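Local coordinates for protein SsfS6 (Streptomyces sp. SF2575, PDB 4FZR) that is a two-domain GT-B-fold protein of the erythromycin biosynthesis protein CIII-like family, at residues E130-T135 with L154-L159. Sequence-based numbering, arbitrary orientation.
Sequences ETYSLT and LASPEL
The loop 130-135 opens with a type I turn from E130 to S133, and its backbone comes nearest to that of segment 154-159 at T131 and S156, whose CA atoms are 8.2 Å apart. Side chains bridge this gap, and Y132 does most of the work. Its CG lies anti to the carbonyl carbon, chi1 -66°, and from there the ring reaches across to the other segment. The phenol OH donates a hydrogen bond to the backbone O of P157, at 3.1 Å. The hydroxyl comes in at 125° to the C=O bond and only 18° off the carbonyl plane, so it meets the oxygen from the side and not end-on. Seen from the tyrosine, that oxygen sits beside the ring edge, roughly level with the ring. The hydroxyl also packs on aliphatic carbon: Y132 OH is 3.4 Å from P157 CD and 3.6 Å from S156 CB. The S156 carbon approaches the ring obliquely. T131 adds a looser touch, with CG2 4.1 Å from S156 OG. The same methyl lies over one face of the Y132 ring, nearer the rim than the middle.

The backbone N of Y132 is held by the E130 carboxylate: it donates to OE2 at 2.7 Å, from above the carboxylate plane, while S133 N bonds to E130 O and closes the turn. A salt bridge from E130 OE2 to R153 gives this carboxylate a second tie, next to the start of segment 154-159.

In the Rossmann-like N-terminal half, the turn links strand 126-130 to helix 135-143, and P157 is the N-cap of helix 158-167. The contact thus joins two loops that follow adjacent parallel strands, 126-130 and 147-150. Y104 of helix 93-122 meets the Y132 ring, while A155 and P157 touch helix 333-341 of the C-terminal half.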
loop_
_atom_site.group_PDB
_atom_site.type_symbol
_atom_site.label_atom_id
_atom_site.label_comp_id
_atom_site.label_asym_id
_atom_site.label_seq_id
_atom_site.Cartn_x
_atom_site.Cartn_y
_atom_site.Cartn_z
ATOM N N GLU A 130 -8.919 -15.311 2.367
ATOM C CA GLU A 130 -10.276 -14.913 2.709
ATOM C C GLU A 130 -11.132 -16.171 2.883
ATOM O O GLU A 130 -10.919 -17.170 2.199
ATOM C CB GLU A 130 -10.822 -14.003 1.609
ATOM C CG GLU A 130 -12.273 -13.635 1.735
ATOM C CD GLU A 130 -13.156 -14.490 0.851
ATOM O OE1 GLU A 130 -12.787 -14.716 -0.321
ATOM O OE2 GLU A 130 -14.216 -14.943 1.329
ATOM N N THR A 131 -12.087 -16.125 3.808
ATOM C CA THR A 131 -12.814 -17.328 4.229
ATOM C C THR A 131 -13.415 -18.173 3.095
ATOM O O THR A 131 -13.546 -19.386 3.237
ATOM C CB THR A 131 -13.925 -16.996 5.259
ATOM O OG1 THR A 131 -14.742 -18.154 5.473
ATOM C CG2 THR A 131 -14.801 -15.856 4.779
ATOM N N TYR A 132 -13.776 -17.548 1.978
ATOM C CA TYR A 132 -14.343 -18.289 0.848
ATOM C C TYR A 132 -13.321 -18.573 -0.256
ATOM O O TYR A 132 -13.639 -19.244 -1.237
ATOM C CB TYR A 132 -15.546 -17.549 0.256
ATOM C CG TYR A 132 -16.744 -17.446 1.179
ATOM C CD1 TYR A 132 -16.915 -18.326 2.241
ATOM C CD2 TYR A 132 -17.708 -16.468 0.979
ATOM C CE1 TYR A 132 -18.013 -18.228 3.080
ATOM C CE2 TYR A 132 -18.804 -16.361 1.808
ATOM C CZ TYR A 132 -18.952 -17.242 2.857
ATOM O OH TYR A 132 -20.048 -17.136 3.682
ATOM N N SER A 133 -12.106 -18.056 -0.104
ATOM C CA SER A 133 -11.011 -18.397 -1.011
ATOM C C SER A 133 -10.353 -19.693 -0.557
ATOM O O SER A 133 -9.347 -19.674 0.151
ATOM C CB SER A 133 -9.970 -17.278 -1.051
ATOM O OG SER A 133 -10.509 -16.097 -1.620
ATOM N N LEU A 134 -10.922 -20.816 -0.980
ATOM C CA LEU A 134 -10.520 -22.124 -0.472
ATOM C C LEU A 134 -9.249 -22.655 -1.131
ATOM O O LEU A 134 -8.773 -23.739 -0.792
ATOM C CB LEU A 134 -11.663 -23.129 -0.646
ATOM C CG LEU A 134 -12.919 -22.850 0.183
ATOM C CD1 LEU A 134 -13.965 -23.940 -0.038
ATOM C CD2 LEU A 134 -12.566 -22.727 1.661
ATOM N N THR A 135 -8.694 -21.894 -2.069
ATOM C CA THR A 135 -7.419 -22.266 -2.663
ATOM C C THR A 135 -6.336 -22.187 -1.591
ATOM O O THR A 135 -5.412 -22.996 -1.571
ATOM C CB THR A 135 -7.048 -21.357 -3.850
ATOM O OG1 THR A 135 -8.064 -21.438 -4.856
ATOM C CG2 THR A 135 -5.718 -21.783 -4.454
ATOM N N LEU A 154 -19.575 -8.899 7.269
ATOM C CA LEU A 154 -20.217 -8.770 8.569
ATOM C C LEU A 154 -20.687 -10.141 9.020
ATOM O O LEU A 154 -20.531 -10.514 10.183
ATOM C CB LEU A 154 -21.416 -7.827 8.494
ATOM C CG LEU A 154 -21.171 -6.329 8.671
ATOM C CD1 LEU A 154 -22.496 -5.589 8.614
ATOM C CD2 LEU A 154 -20.464 -6.040 9.984
ATOM N N ALA A 155 -21.261 -10.889 8.085
ATOM C CA ALA A 155 -21.760 -12.225 8.373
ATOM C C ALA A 155 -21.411 -13.171 7.232
ATOM O O ALA A 155 -21.715 -12.906 6.069
ATOM C CB ALA A 155 -23.258 -12.191 8.595
ATOM N N SER A 156 -20.760 -14.276 7.576
ATOM C CA SER A 156 -20.352 -15.264 6.588
ATOM C C SER A 156 -20.993 -16.616 6.893
ATOM O O SER A 156 -20.479 -17.379 7.713
ATOM C CB SER A 156 -18.826 -15.392 6.571
ATOM O OG SER A 156 -18.216 -14.147 6.270
ATOM N N PRO A 157 -22.126 -16.914 6.234
ATOM C CA PRO A 157 -22.820 -18.193 6.411
ATOM C C PRO A 157 -21.872 -19.389 6.381
ATOM O O PRO A 157 -21.054 -19.501 5.466
ATOM C CB PRO A 157 -23.756 -18.246 5.204
ATOM C CG PRO A 157 -24.049 -16.820 4.897
ATOM C CD PRO A 157 -22.819 -16.036 5.273
ATOM N N GLU A 158 -21.979 -20.268 7.374
ATOM C CA GLU A 158 -21.172 -21.482 7.405
ATOM C C GLU A 158 -21.619 -22.429 6.294
ATOM O O GLU A 158 -20.886 -23.339 5.907
ATOM C CB GLU A 158 -21.290 -22.174 8.766
ATOM C CG GLU A 158 -22.628 -22.865 8.997
ATOM C CD GLU A 158 -22.767 -23.433 10.399
ATOM O OE1 GLU A 158 -21.731 -23.723 11.035
ATOM O OE2 GLU A 158 -23.916 -23.588 10.864
ATOM N N LEU A 159 -22.827 -22.205 5.785
ATOM C CA LEU A 159 -23.379 -23.021 4.707
ATOM C C LEU A 159 -22.577 -22.882 3.418
ATOM O O LEU A 159 -22.398 -23.852 2.679
ATOM C CB LEU A 159 -24.837 -22.642 4.447
ATOM C CG LEU A 159 -25.877 -23.581 5.060
ATOM C CD1 LEU A 159 -25.852 -24.927 4.350
ATOM C CD2 LEU A 159 -25.646 -23.750 6.558
#